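Local coordinates for oxidoreductase (Azotobacter vinelandii, PDB 7D5N), which probably catalyses the NAD-dependent oxidation of myo-inositol or a related polyol or sugar, at residues B[15-20]-B[90-95]; B[27-32]-B[331-336]; B[44-49]-B[65-70]. All coordinates share one frame; numbering follows the deposited sequence.

Contact 1. Residues B[15-20]-B[90-95]. With NAI (1,4-dihydronicotinamide adenine dinucleotide), chain D.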
loop_
_atom_site.group_PDB
_atom_site.type_symbol
_atom_site.label_atom_id
_atom_site.label_comp_id
_atom_site.label_asym_id
_atom_site.label_seq_id
_atom_site.Cartn_x
_atom_site.Cartn_y
_atom_site.Cartn_z
ATOM N N ALA B 15 -16.250 -11.677 37.177
ATOM C CA ALA B 15 -17.427 -10.846 36.859
ATOM C C ALA B 15 -17.005 -9.684 35.963
ATOM O O ALA B 15 -15.798 -9.349 35.891
ATOM C CB ALA B 15 -18.069 -10.314 38.123
ATOM N N MET B 16 -17.991 -9.032 35.370
ATOM C CA MET B 16 -17.813 -7.695 34.774
ATOM C C MET B 16 -18.795 -6.724 35.414
ATOM O O MET B 16 -19.919 -7.136 35.764
ATOM C CB MET B 16 -18.049 -7.724 33.266
ATOM C CG MET B 16 -17.008 -8.536 32.528
ATOM S SD MET B 16 -17.361 -8.467 30.762
ATOM C CE MET B 16 -17.025 -6.755 30.409
ATOM N N VAL B 17 -18.375 -5.486 35.554
ATOM C CA VAL B 17 -19.298 -4.344 35.732
ATOM C C VAL B 17 -19.264 -3.568 34.420
ATOM O O VAL B 17 -18.145 -3.248 33.953
ATOM C CB VAL B 17 -18.903 -3.496 36.947
ATOM C CG1 VAL B 17 -19.894 -2.362 37.160
ATOM C CG2 VAL B 17 -18.793 -4.357 38.200
ATOM N N GLY B 18 -20.433 -3.343 33.825
ATOM C CA GLY B 18 -20.562 -2.773 32.478
ATOM C C GLY B 18 -20.335 -3.835 31.420
ATOM O O GLY B 18 -20.349 -5.045 31.760
ATOM N N GLY B 19 -20.123 -3.409 30.172
ATOM C CA GLY B 19 -19.915 -4.319 29.034
ATOM C C GLY B 19 -21.181 -5.056 28.644
ATOM O O GLY B 19 -21.067 -6.173 28.155
ATOM N N GLY B 20 -22.347 -4.426 28.812
ATOM C CA GLY B 20 -23.649 -5.068 28.560
ATOM C C GLY B 20 -24.013 -5.141 27.088
ATOM O O GLY B 20 -23.139 -4.930 26.211
ATOM N N VAL B 90 -13.832 -3.956 34.844
ATOM C CA VAL B 90 -14.644 -2.723 34.927
ATOM C C VAL B 90 -14.643 -2.097 33.538
ATOM O O VAL B 90 -13.578 -1.576 33.119
ATOM C CB VAL B 90 -14.097 -1.778 36.004
ATOM C CG1 VAL B 90 -14.921 -0.505 36.090
ATOM C CG2 VAL B 90 -14.016 -2.465 37.360
ATOM N N ALA B 91 -15.791 -2.164 32.865
ATOM C CA ALA B 91 -15.999 -1.707 31.474
ATOM C C ALA B 91 -17.110 -0.655 31.438
ATOM O O ALA B 91 -17.794 -0.532 30.413
ATOM C CB ALA B 91 -16.304 -2.891 30.595
ATOM N N THR B 92 -17.238 0.133 32.505
ATOM C CA THR B 92 -18.238 1.233 32.576
ATOM C C THR B 92 -17.658 2.508 31.978
ATOM O O THR B 92 -16.467 2.574 31.693
ATOM C CB THR B 92 -18.640 1.475 34.028
ATOM O OG1 THR B 92 -17.424 1.772 34.721
ATOM C CG2 THR B 92 -19.368 0.289 34.622
ATOM N N PRO B 93 -18.475 3.557 31.757
ATOM C CA PRO B 93 -17.943 4.867 31.389
ATOM C C PRO B 93 -16.902 5.351 32.408
ATOM O O PRO B 93 -16.930 4.926 33.570
ATOM C CB PRO B 93 -19.197 5.747 31.351
ATOM C CG PRO B 93 -20.284 4.778 30.950
ATOM C CD PRO B 93 -19.949 3.542 31.759
ATOM N N ASN B 94 -16.038 6.258 31.959
ATOM C CA ASN B 94 -14.824 6.691 32.696
ATOM C C ASN B 94 -15.174 7.157 34.119
ATOM O O ASN B 94 -14.403 6.837 35.028
ATOM C CB ASN B 94 -14.089 7.799 31.942
ATOM C CG ASN B 94 -13.594 7.371 30.577
ATOM O OD1 ASN B 94 -13.556 6.185 30.252
ATOM N ND2 ASN B 94 -13.166 8.342 29.787
ATOM N N GLY B 95 -16.279 7.888 34.295
ATOM C CA GLY B 95 -16.634 8.569 35.563
ATOM C C GLY B 95 -16.839 7.614 36.732
ATOM O O GLY B 95 -16.773 8.064 37.894
HETATM P PA NAI D . -20.539 2.115 26.093
HETATM O O1A NAI D . -21.282 3.357 26.333
HETATM O O2A NAI D . -20.561 1.492 24.770
HETATM O O5B NAI D . -21.018 0.997 27.161
HETATM C C5B NAI D . -21.132 1.265 28.553
HETATM C C4B NAI D . -21.719 0.002 29.174
HETATM O O4B NAI D . -21.636 0.016 30.592
HETATM C C3B NAI D . -23.193 -0.187 28.841
HETATM O O3B NAI D . -23.461 -1.591 28.763
HETATM C C2B NAI D . -23.909 0.406 30.017
HETATM O O2B NAI D . -25.215 -0.134 30.231
HETATM C C1B NAI D . -22.970 -0.060 31.098
HETATM N N9A NAI D . -22.947 0.769 32.280
HETATM C C8A NAI D . -22.896 2.102 32.364
HETATM N N7A NAI D . -22.844 2.465 33.674
HETATM C C5A NAI D . -22.897 1.344 34.401
HETATM C C6A NAI D . -22.889 1.025 35.821
HETATM N N6A NAI D . -22.819 2.008 36.722
HETATM N N1A NAI D . -22.956 -0.267 36.177
HETATM C C2A NAI D . -22.993 -1.256 35.252
HETATM N N3A NAI D . -23.024 -1.023 33.918
HETATM C C4A NAI D . -22.955 0.235 33.476
HETATM O O3 NAI D . -19.033 2.417 26.510
HETATM P PN NAI D . -17.781 1.673 25.834
HETATM O O1N NAI D . -17.457 2.369 24.546
HETATM O O2N NAI D . -17.945 0.222 25.847
HETATM O O5D NAI D . -16.642 2.069 26.869
HETATM C C5D NAI D . -16.576 1.528 28.179
HETATM C C4D NAI D . -15.225 1.763 28.802
HETATM O O4D NAI D . -14.251 1.057 28.010
HETATM C C3D NAI D . -14.798 3.206 28.809
HETATM O O3D NAI D . -13.956 3.423 29.914
HETATM C C2D NAI D . -13.912 3.364 27.592
HETATM O O2D NAI D . -12.848 4.298 27.771
HETATM C C1D NAI D . -13.305 1.986 27.492
HETATM N N1N NAI D . -12.922 1.574 26.153
HETATM C C2N NAI D . -11.703 1.046 26.006
HETATM C C3N NAI D . -11.243 0.610 24.784
HETATM C C7N NAI D . -9.893 -0.005 24.678
HETATM O O7N NAI D . -9.413 -0.155 23.567
HETATM N N7N NAI D . -9.312 -0.449 25.788
HETATM C C4N NAI D . -12.109 0.662 23.556
HETATM C C5N NAI D . -13.415 1.241 23.845
HETATM C C6N NAI D . -13.764 1.651 25.120
HETATM O O HOH W 1 -18.566 -1.326 28.093
#

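Contact 2. Residues B[27-32]-B[331-336]. With NAI (1,4-dihydronicotinamide adenine dinucleotide), chain D.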
loop_
_atom_site.group_PDB
_atom_site.type_symbol
_atom_site.label_atom_id
_atom_site.label_comp_id
_atom_site.label_asym_id
_atom_site.label_seq_id
_atom_site.Cartn_x
_atom_site.Cartn_y
_atom_site.Cartn_z
ATOM N N TYR B 27 -17.753 -7.097 24.720
ATOM C CA TYR B 27 -17.549 -8.439 24.143
ATOM C C TYR B 27 -16.058 -8.787 24.133
ATOM O O TYR B 27 -15.690 -9.910 24.529
ATOM C CB TYR B 27 -18.180 -8.595 22.769
ATOM C CG TYR B 27 -17.846 -9.937 22.187
ATOM C CD1 TYR B 27 -18.304 -11.098 22.786
ATOM C CD2 TYR B 27 -17.002 -10.060 21.096
ATOM C CE1 TYR B 27 -17.993 -12.341 22.273
ATOM C CE2 TYR B 27 -16.682 -11.300 20.568
ATOM C CZ TYR B 27 -17.189 -12.447 21.155
ATOM O OH TYR B 27 -16.864 -13.683 20.686
ATOM N N ILE B 28 -15.196 -7.850 23.744
ATOM C CA ILE B 28 -13.761 -8.220 23.587
ATOM C C ILE B 28 -13.191 -8.615 24.951
ATOM O O ILE B 28 -12.351 -9.544 24.980
ATOM C CB ILE B 28 -12.927 -7.146 22.872
ATOM C CG1 ILE B 28 -11.532 -7.697 22.574
ATOM C CG2 ILE B 28 -12.873 -5.846 23.630
ATOM C CD1 ILE B 28 -10.811 -6.958 21.484
ATOM N N HIS B 29 -13.657 -8.004 26.041
ATOM C CA HIS B 29 -13.244 -8.421 27.406
ATOM C C HIS B 29 -13.532 -9.901 27.607
ATOM O O HIS B 29 -12.630 -10.648 28.003
ATOM C CB HIS B 29 -13.976 -7.630 28.480
ATOM C CG HIS B 29 -13.411 -6.280 28.682
ATOM N ND1 HIS B 29 -12.354 -6.050 29.534
ATOM C CD2 HIS B 29 -13.754 -5.095 28.146
ATOM C CE1 HIS B 29 -12.073 -4.763 29.514
ATOM N NE2 HIS B 29 -12.927 -4.158 28.683
ATOM N N ARG B 30 -14.762 -10.308 27.362
ATOM C CA ARG B 30 -15.177 -11.707 27.609
ATOM C C ARG B 30 -14.491 -12.640 26.620
ATOM O O ARG B 30 -14.027 -13.707 27.043
ATOM C CB ARG B 30 -16.693 -11.829 27.518
ATOM C CG ARG B 30 -17.410 -11.010 28.568
ATOM C CD ARG B 30 -18.877 -11.327 28.514
ATOM N NE ARG B 30 -19.499 -10.817 27.306
ATOM C CZ ARG B 30 -19.919 -9.563 27.149
ATOM N NH1 ARG B 30 -19.758 -8.672 28.115
ATOM N NH2 ARG B 30 -20.513 -9.204 26.026
ATOM N N SER B 31 -14.416 -12.272 25.348
ATOM C CA SER B 31 -13.782 -13.139 24.325
ATOM C C SER B 31 -12.336 -13.430 24.774
ATOM O O SER B 31 -11.893 -14.583 24.699
ATOM C CB SER B 31 -13.868 -12.504 22.952
ATOM O OG SER B 31 -13.378 -13.377 21.943
ATOM N N ALA B 32 -11.631 -12.427 25.289
ATOM C CA ALA B 32 -10.207 -12.556 25.700
ATOM C C ALA B 32 -10.083 -13.271 27.055
ATOM O O ALA B 32 -9.154 -14.101 27.232
ATOM C CB ALA B 32 -9.556 -11.202 25.770
ATOM N N GLU B 331 -6.653 -11.352 19.524
ATOM C CA GLU B 331 -5.449 -12.099 19.975
ATOM C C GLU B 331 -4.653 -11.205 20.939
ATOM O O GLU B 331 -4.171 -11.718 21.993
ATOM C CB GLU B 331 -4.613 -12.568 18.780
ATOM C CG GLU B 331 -5.186 -13.804 18.100
ATOM C CD GLU B 331 -6.571 -13.590 17.512
ATOM O OE1 GLU B 331 -7.542 -14.212 18.012
ATOM O OE2 GLU B 331 -6.684 -12.720 16.620
ATOM N N ALA B 332 -4.512 -9.916 20.616
ATOM C CA ALA B 332 -3.769 -8.949 21.463
ATOM C C ALA B 332 -4.415 -8.904 22.854
ATOM O O ALA B 332 -3.711 -8.968 23.866
ATOM C CB ALA B 332 -3.744 -7.581 20.832
ATOM N N TRP B 333 -5.738 -8.836 22.912
ATOM C CA TRP B 333 -6.450 -8.749 24.208
ATOM C C TRP B 333 -6.296 -10.064 24.971
ATOM O O TRP B 333 -6.138 -10.005 26.206
ATOM C CB TRP B 333 -7.924 -8.397 24.005
ATOM C CG TRP B 333 -8.196 -6.942 23.860
ATOM C CD1 TRP B 333 -7.720 -6.093 22.901
ATOM C CD2 TRP B 333 -9.006 -6.151 24.732
ATOM N NE1 TRP B 333 -8.189 -4.831 23.117
ATOM C CE2 TRP B 333 -8.984 -4.834 24.231
ATOM C CE3 TRP B 333 -9.766 -6.434 25.870
ATOM C CZ2 TRP B 333 -9.714 -3.805 24.820
ATOM C CZ3 TRP B 333 -10.442 -5.408 26.483
ATOM C CH2 TRP B 333 -10.424 -4.112 25.960
ATOM N N SER B 334 -6.333 -11.204 24.274
ATOM C CA SER B 334 -6.153 -12.553 24.864
ATOM C C SER B 334 -4.744 -12.645 25.472
ATOM O O SER B 334 -4.548 -13.318 26.532
ATOM C CB SER B 334 -6.410 -13.655 23.844
ATOM O OG SER B 334 -7.735 -13.561 23.296
ATOM N N ASN B 335 -3.764 -12.042 24.805
ATOM C CA ASN B 335 -2.359 -12.046 25.287
ATOM C C ASN B 335 -2.257 -11.239 26.588
ATOM O O ASN B 335 -1.460 -11.653 27.458
ATOM C CB ASN B 335 -1.397 -11.569 24.199
ATOM C CG ASN B 335 -1.370 -12.518 23.023
ATOM O OD1 ASN B 335 -1.639 -13.707 23.164
ATOM N ND2 ASN B 335 -1.014 -12.017 21.852
ATOM N N LEU B 336 -3.061 -10.181 26.771
ATOM C CA LEU B 336 -3.037 -9.414 28.037
ATOM C C LEU B 336 -3.808 -10.193 29.103
ATOM O O LEU B 336 -3.313 -10.315 30.248
ATOM C CB LEU B 336 -3.652 -8.021 27.861
ATOM C CG LEU B 336 -2.918 -7.021 26.966
ATOM C CD1 LEU B 336 -3.449 -5.634 27.260
ATOM C CD2 LEU B 336 -1.410 -7.063 27.140
HETATM P PA NAI D . -20.539 2.115 26.093
HETATM O O1A NAI D . -21.282 3.357 26.333
HETATM O O2A NAI D . -20.561 1.492 24.770
HETATM O O5B NAI D . -21.018 0.997 27.161
HETATM C C5B NAI D . -21.132 1.265 28.553
HETATM C C4B NAI D . -21.719 0.002 29.174
HETATM O O4B NAI D . -21.636 0.016 30.592
HETATM C C3B NAI D . -23.193 -0.187 28.841
HETATM O O3B NAI D . -23.461 -1.591 28.763
HETATM C C2B NAI D . -23.909 0.406 30.017
HETATM O O2B NAI D . -25.215 -0.134 30.231
HETATM C C1B NAI D . -22.970 -0.060 31.098
HETATM N N9A NAI D . -22.947 0.769 32.280
HETATM C C8A NAI D . -22.896 2.102 32.364
HETATM N N7A NAI D . -22.844 2.465 33.674
HETATM C C5A NAI D . -22.897 1.344 34.401
HETATM C C6A NAI D . -22.889 1.025 35.821
HETATM N N6A NAI D . -22.819 2.008 36.722
HETATM N N1A NAI D . -22.956 -0.267 36.177
HETATM C C2A NAI D . -22.993 -1.256 35.252
HETATM N N3A NAI D . -23.024 -1.023 33.918
HETATM C C4A NAI D . -22.955 0.235 33.476
HETATM O O3 NAI D . -19.033 2.417 26.510
HETATM P PN NAI D . -17.781 1.673 25.834
HETATM O O1N NAI D . -17.457 2.369 24.546
HETATM O O2N NAI D . -17.945 0.222 25.847
HETATM O O5D NAI D . -16.642 2.069 26.869
HETATM C C5D NAI D . -16.576 1.528 28.179
HETATM C C4D NAI D . -15.225 1.763 28.802
HETATM O O4D NAI D . -14.251 1.057 28.010
HETATM C C3D NAI D . -14.798 3.206 28.809
HETATM O O3D NAI D . -13.956 3.423 29.914
HETATM C C2D NAI D . -13.912 3.364 27.592
HETATM O O2D NAI D . -12.848 4.298 27.771
HETATM C C1D NAI D . -13.305 1.986 27.492
HETATM N N1N NAI D . -12.922 1.574 26.153
HETATM C C2N NAI D . -11.703 1.046 26.006
HETATM C C3N NAI D . -11.243 0.610 24.784
HETATM C C7N NAI D . -9.893 -0.005 24.678
HETATM O O7N NAI D . -9.413 -0.155 23.567
HETATM N N7N NAI D . -9.312 -0.449 25.788
HETATM C C4N NAI D . -12.109 0.662 23.556
HETATM C C5N NAI D . -13.415 1.241 23.845
HETATM C C6N NAI D . -13.764 1.651 25.120
#

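Contact 3. Residues B[44-49]-B[65-70]. With NAI (1,4-dihydronicotinamide adenine dinucleotide), chain D.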
loop_
_atom_site.group_PDB
_atom_site.type_symbol
_atom_site.label_atom_id
_atom_site.label_comp_id
_atom_site.label_asym_id
_atom_site.label_seq_id
_atom_site.Cartn_x
_atom_site.Cartn_y
_atom_site.Cartn_z
ATOM N N GLY B 44 -22.146 -10.875 37.245
ATOM C CA GLY B 44 -21.884 -9.517 36.741
ATOM C C GLY B 44 -22.969 -8.526 37.082
ATOM O O GLY B 44 -24.079 -8.934 37.503
ATOM N N ALA B 45 -22.639 -7.247 36.930
ATOM C CA ALA B 45 -23.597 -6.126 36.886
ATOM C C ALA B 45 -23.402 -5.457 35.524
ATOM O O ALA B 45 -22.602 -4.499 35.428
ATOM C CB ALA B 45 -23.354 -5.203 38.053
ATOM N N PHE B 46 -24.006 -6.032 34.487
ATOM C CA PHE B 46 -23.558 -5.836 33.084
ATOM C C PHE B 46 -24.067 -4.509 32.531
ATOM O O PHE B 46 -23.495 -4.040 31.531
ATOM C CB PHE B 46 -23.985 -6.989 32.172
ATOM C CG PHE B 46 -23.337 -8.303 32.503
ATOM C CD1 PHE B 46 -22.020 -8.548 32.148
ATOM C CD2 PHE B 46 -24.025 -9.278 33.211
ATOM C CE1 PHE B 46 -21.417 -9.754 32.468
ATOM C CE2 PHE B 46 -23.422 -10.486 33.518
ATOM C CZ PHE B 46 -22.117 -10.717 33.153
ATOM N N ASP B 47 -25.101 -3.921 33.141
ATOM C CA ASP B 47 -25.835 -2.802 32.506
ATOM C C ASP B 47 -26.185 -1.742 33.551
ATOM O O ASP B 47 -26.391 -2.091 34.724
ATOM C CB ASP B 47 -27.073 -3.336 31.792
ATOM C CG ASP B 47 -27.561 -2.451 30.666
ATOM O OD1 ASP B 47 -27.996 -1.305 30.953
ATOM O OD2 ASP B 47 -27.529 -2.918 29.507
ATOM N N ILE B 48 -26.269 -0.486 33.120
ATOM C CA ILE B 48 -26.781 0.629 33.968
ATOM C C ILE B 48 -28.206 0.272 34.406
ATOM O O ILE B 48 -28.589 0.658 35.505
ATOM C CB ILE B 48 -26.746 1.984 33.239
ATOM C CG1 ILE B 48 -27.105 3.129 34.192
ATOM C CG2 ILE B 48 -27.644 2.002 32.010
ATOM C CD1 ILE B 48 -25.960 3.622 35.026
ATOM N N ASP B 49 -28.948 -0.426 33.546
ATOM C CA ASP B 49 -30.331 -0.898 33.817
ATOM C C ASP B 49 -30.278 -2.337 34.317
ATOM O O ASP B 49 -29.913 -3.230 33.563
ATOM C CB ASP B 49 -31.211 -0.836 32.573
ATOM C CG ASP B 49 -32.612 -1.346 32.875
ATOM O OD1 ASP B 49 -33.299 -0.665 33.631
ATOM O OD2 ASP B 49 -32.971 -2.455 32.403
ATOM N N GLN B 65 -29.412 -15.417 39.278
ATOM C CA GLN B 65 -29.212 -14.900 40.655
ATOM C C GLN B 65 -27.821 -14.281 40.827
ATOM O O GLN B 65 -27.585 -13.684 41.892
ATOM C CB GLN B 65 -29.409 -16.012 41.678
ATOM C CG GLN B 65 -30.874 -16.335 41.905
ATOM C CD GLN B 65 -31.018 -17.358 43.003
ATOM O OE1 GLN B 65 -30.373 -17.269 44.047
ATOM N NE2 GLN B 65 -31.863 -18.345 42.765
ATOM N N ARG B 66 -26.916 -14.427 39.857
ATOM C CA ARG B 66 -25.597 -13.746 39.935
ATOM C C ARG B 66 -25.500 -12.659 38.866
ATOM O O ARG B 66 -24.384 -12.153 38.660
ATOM C CB ARG B 66 -24.483 -14.780 39.870
ATOM C CG ARG B 66 -24.638 -15.813 40.966
ATOM C CD ARG B 66 -23.637 -16.905 40.757
ATOM N NE ARG B 66 -22.372 -16.526 41.353
ATOM C CZ ARG B 66 -21.333 -17.329 41.406
ATOM N NH1 ARG B 66 -21.431 -18.540 40.887
ATOM N NH2 ARG B 66 -20.207 -16.939 41.979
ATOM N N CYS B 67 -26.636 -12.268 38.277
ATOM C CA CYS B 67 -26.765 -11.007 37.507
ATOM C C CYS B 67 -27.302 -9.937 38.455
ATOM O O CYS B 67 -28.522 -9.911 38.731
ATOM C CB CYS B 67 -27.651 -11.152 36.281
ATOM S SG CYS B 67 -27.115 -12.463 35.155
ATOM N N TYR B 68 -26.418 -9.097 38.969
ATOM C CA TYR B 68 -26.768 -8.170 40.064
ATOM C C TYR B 68 -27.114 -6.811 39.482
ATOM O O TYR B 68 -26.642 -6.428 38.415
ATOM C CB TYR B 68 -25.641 -8.095 41.084
ATOM C CG TYR B 68 -25.284 -9.411 41.718
ATOM C CD1 TYR B 68 -26.042 -9.959 42.748
ATOM C CD2 TYR B 68 -24.171 -10.108 41.294
ATOM C CE1 TYR B 68 -25.693 -11.163 43.341
ATOM C CE2 TYR B 68 -23.804 -11.310 41.874
ATOM C CZ TYR B 68 -24.564 -11.840 42.904
ATOM O OH TYR B 68 -24.173 -13.023 43.465
ATOM N N PRO B 69 -27.942 -6.035 40.205
ATOM C CA PRO B 69 -28.357 -4.717 39.737
ATOM C C PRO B 69 -27.235 -3.683 39.646
ATOM O O PRO B 69 -27.376 -2.789 38.863
ATOM C CB PRO B 69 -29.421 -4.282 40.766
ATOM C CG PRO B 69 -29.131 -5.117 42.000
ATOM C CD PRO B 69 -28.574 -6.423 41.479
ATOM N N ASP B 70 -26.173 -3.823 40.441
ATOM C CA ASP B 70 -25.127 -2.782 40.564
ATOM C C ASP B 70 -23.876 -3.402 41.187
ATOM O O ASP B 70 -23.955 -4.524 41.730
ATOM C CB ASP B 70 -25.611 -1.596 41.404
ATOM C CG ASP B 70 -25.939 -1.994 42.838
ATOM O OD1 ASP B 70 -27.115 -2.216 43.121
ATOM O OD2 ASP B 70 -25.013 -2.098 43.648
HETATM P PA NAI D . -20.539 2.115 26.093
HETATM O O1A NAI D . -21.282 3.357 26.333
HETATM O O2A NAI D . -20.561 1.492 24.770
HETATM O O5B NAI D . -21.018 0.997 27.161
HETATM C C5B NAI D . -21.132 1.265 28.553
HETATM C C4B NAI D . -21.719 0.002 29.174
HETATM O O4B NAI D . -21.636 0.016 30.592
HETATM C C3B NAI D . -23.193 -0.187 28.841
HETATM O O3B NAI D . -23.461 -1.591 28.763
HETATM C C2B NAI D . -23.909 0.406 30.017
HETATM O O2B NAI D . -25.215 -0.134 30.231
HETATM C C1B NAI D . -22.970 -0.060 31.098
HETATM N N9A NAI D . -22.947 0.769 32.280
HETATM C C8A NAI D . -22.896 2.102 32.364
HETATM N N7A NAI D . -22.844 2.465 33.674
HETATM C C5A NAI D . -22.897 1.344 34.401
HETATM C C6A NAI D . -22.889 1.025 35.821
HETATM N N6A NAI D . -22.819 2.008 36.722
HETATM N N1A NAI D . -22.956 -0.267 36.177
HETATM C C2A NAI D . -22.993 -1.256 35.252
HETATM N N3A NAI D . -23.024 -1.023 33.918
HETATM C C4A NAI D . -22.955 0.235 33.476
HETATM O O3 NAI D . -19.033 2.417 26.510
HETATM P PN NAI D . -17.781 1.673 25.834
HETATM O O1N NAI D . -17.457 2.369 24.546
HETATM O O2N NAI D . -17.945 0.222 25.847
HETATM O O5D NAI D . -16.642 2.069 26.869
HETATM C C5D NAI D . -16.576 1.528 28.179
HETATM C C4D NAI D . -15.225 1.763 28.802
HETATM O O4D NAI D . -14.251 1.057 28.010
HETATM C C3D NAI D . -14.798 3.206 28.809
HETATM O O3D NAI D . -13.956 3.423 29.914
HETATM C C2D NAI D . -13.912 3.364 27.592
HETATM O O2D NAI D . -12.848 4.298 27.771
HETATM C C1D NAI D . -13.305 1.986 27.492
HETATM N N1N NAI D . -12.922 1.574 26.153
HETATM C C2N NAI D . -11.703 1.046 26.006
HETATM C C3N NAI D . -11.243 0.610 24.784
HETATM C C7N NAI D . -9.893 -0.005 24.678
HETATM O O7N NAI D . -9.413 -0.155 23.567
HETATM N N7N NAI D . -9.312 -0.449 25.788
HETATM C C4N NAI D . -12.109 0.662 23.556
HETATM C C5N NAI D . -13.415 1.241 23.845
HETATM C C6N NAI D . -13.764 1.651 25.120
#

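Contact 1. Residues B[15-20]-B[90-95]
Val17 lays its CG1 methyl against CG2 of Thr92, 3.7 Å away, and the two methyls together form an apolar floor for the adenine of the dinucleotide. CG1 of Val17 stands anti to the backbone N (chi1 -177°), which brings it within 3.8 Å of C2A of NAI, while CG2 of Thr92 reaches C5A of the same base. The hydroxyl of Thr92 is directed to Thr96 instead. Met16, bent at chi3 (68°), brings its terminal CE to 3.9 Å from CB of Ala91. Between these two side-chain contacts the backbones are joined by one nearly straight hydrogen bond, from Ala91 N to Val17 O at 2.8 Å. Val17 and Val90 pair in parallel where strands 12-16 and 87-91 give way to loops, at the carboxyl end of a Rossmann sheet, where the dinucleotide binds. The glycine run that follows the first of these strands is the family's nucleotide-binding turn. A side chain on Gly18 would collide with the backbone of Ala91 and Thr92, and one on Gly19 with CE of Met16. This bare turn lets the cofactor come close: Gly20 N donates to the ribose O3B at 3.0 Å, with a bent N-H...O angle of 138°. A water held by Ala91 O, and only weakly by Gly19 N, donates to the phosphate oxygen O2N. Past strand 87-91, CD of Pro93 abuts C8A of the adenine at 3.3 Å, and Asn94 OD1 accepts from the nicotinamide-ribose hydroxyl O3D at 2.8 Å, while ND2 of Asn94 is hydrogen-bonded to Ala197 O.

Contact 2. Residues B[27-32]-B[331-336]
Trp333 presents its indole to helix 27-32 in two ways, a face to Ile28 and an edge to His29. CD1 of Ile28 sits 3.5 Å from the centroid of the five-membered ring and nearly on its normal, a CH-pi contact, while CG2 of Ile28 lies toward the rim of the same indole. The Ile28 chain reaches this far because CG1 is anti to the backbone N (chi1 -172°). CZ3 of Trp333 points over the centre of the His29 imidazole in a T-shaped pair, with planes at 87° and centroids 4.8 Å apart. Both imidazole nitrogens are hydrogen-bonded outside the contact, ND1 with Tyr337 and NE2 with Glu114, which should fix the ring's rotation. Ala32 closes the interface, its CB 3.7 Å from CB of Trp333, and its small size suits helix axes that approach to 8.7 Å. Replacing Trp333 by an alanine is likely to open a gap against Ile28 and leave the His29 face without its aromatic edge. CZ2 of Trp333 also lies 3.5 Å from the carboxamide N7N of NAI. The crossing thus joins helix 26-34 of the Rossmann fold to the late helix 329-348 beside the nicotinamide end of the cofactor, as in Gfo/Idh/MocA oxidoreductases.

Contact 3. Residues B[44-49]-B[65-70]
With CG of Tyr68 anti to the carbonyl carbon (chi1 -59°), CB and CD2 of its side chain both lie about 4.0 Å from Gly44 O, which also accepts from Tyr68 N at 2.8 Å. A second backbone hydrogen bond, from Gly44 N to Arg66 O at 2.9 Å, completes the tie between the end of strand 39-45 and the 65-70 loop. A CB on Gly44 would run into CZ of Phe46, whose ring lies with one face over the glycine CA. CB of Ala45 is directed at the loop and rests 3.5 Å from Tyr68 O, with the carbonyl carbon of Asp70 close by. The SG of Cys67 meets the edge of the Phe46 ring near its plane, a looser approach. Arg66 is salt-bridged to Glu78, to which Tyr68 OH is also hydrogen-bonded, while the carboxylate of Asp70 caps the start of helix 71-79.

Beyond this tie the chain reaches the cofactor. Asp47 CG is turned anti to the backbone N (chi1 -156°), and OD1 comes to 3.1 Å from the ribose O2B of NAI and accepts from the backbone N of Asp49 at 2.9 Å, closing an Asx turn. That turn sets the intervening Ile48 N facing the ribose, and it donates to O2B at 3.1 Å in an almost straight bond. The other carboxylate oxygen, OD2, is salt-bridged to Arg52, so the acid is held from both its oxygens. CD1 of Ile48 lies 3.6 Å from N7A of the adenine. An acidic residue at the end of the second Rossmann strand, next to the adenosine ribose hydroxyls, is the classic feature of an NAD-preferring dinucleotide fold.

Taken together, the three contacts illustrate how one cofactor can be gripped from unlike kinds of packing. Contacts 1 and 3 share the Rossmann sheet: strands 12-16 and 39-45 are neighbours, joined by backbone bonds of Ala45 to Met16 and Gly18. The touching residues of contact 1 are all buried, and it combines a strand pairing with a glycine turn; contact 3, farther from the chain's centre, pairs backbone with a loop whose Pro69 is exposed. Contact 2 is also buried but contains neither strand nor cross-segment hydrogen bond, relying on aromatic and aliphatic packing between two helices far apart in sequence. It meets contact 1 where Arg30 reaches Gly19 O and His29 packs on Met16, whereas contacts 2 and 3 do not touch.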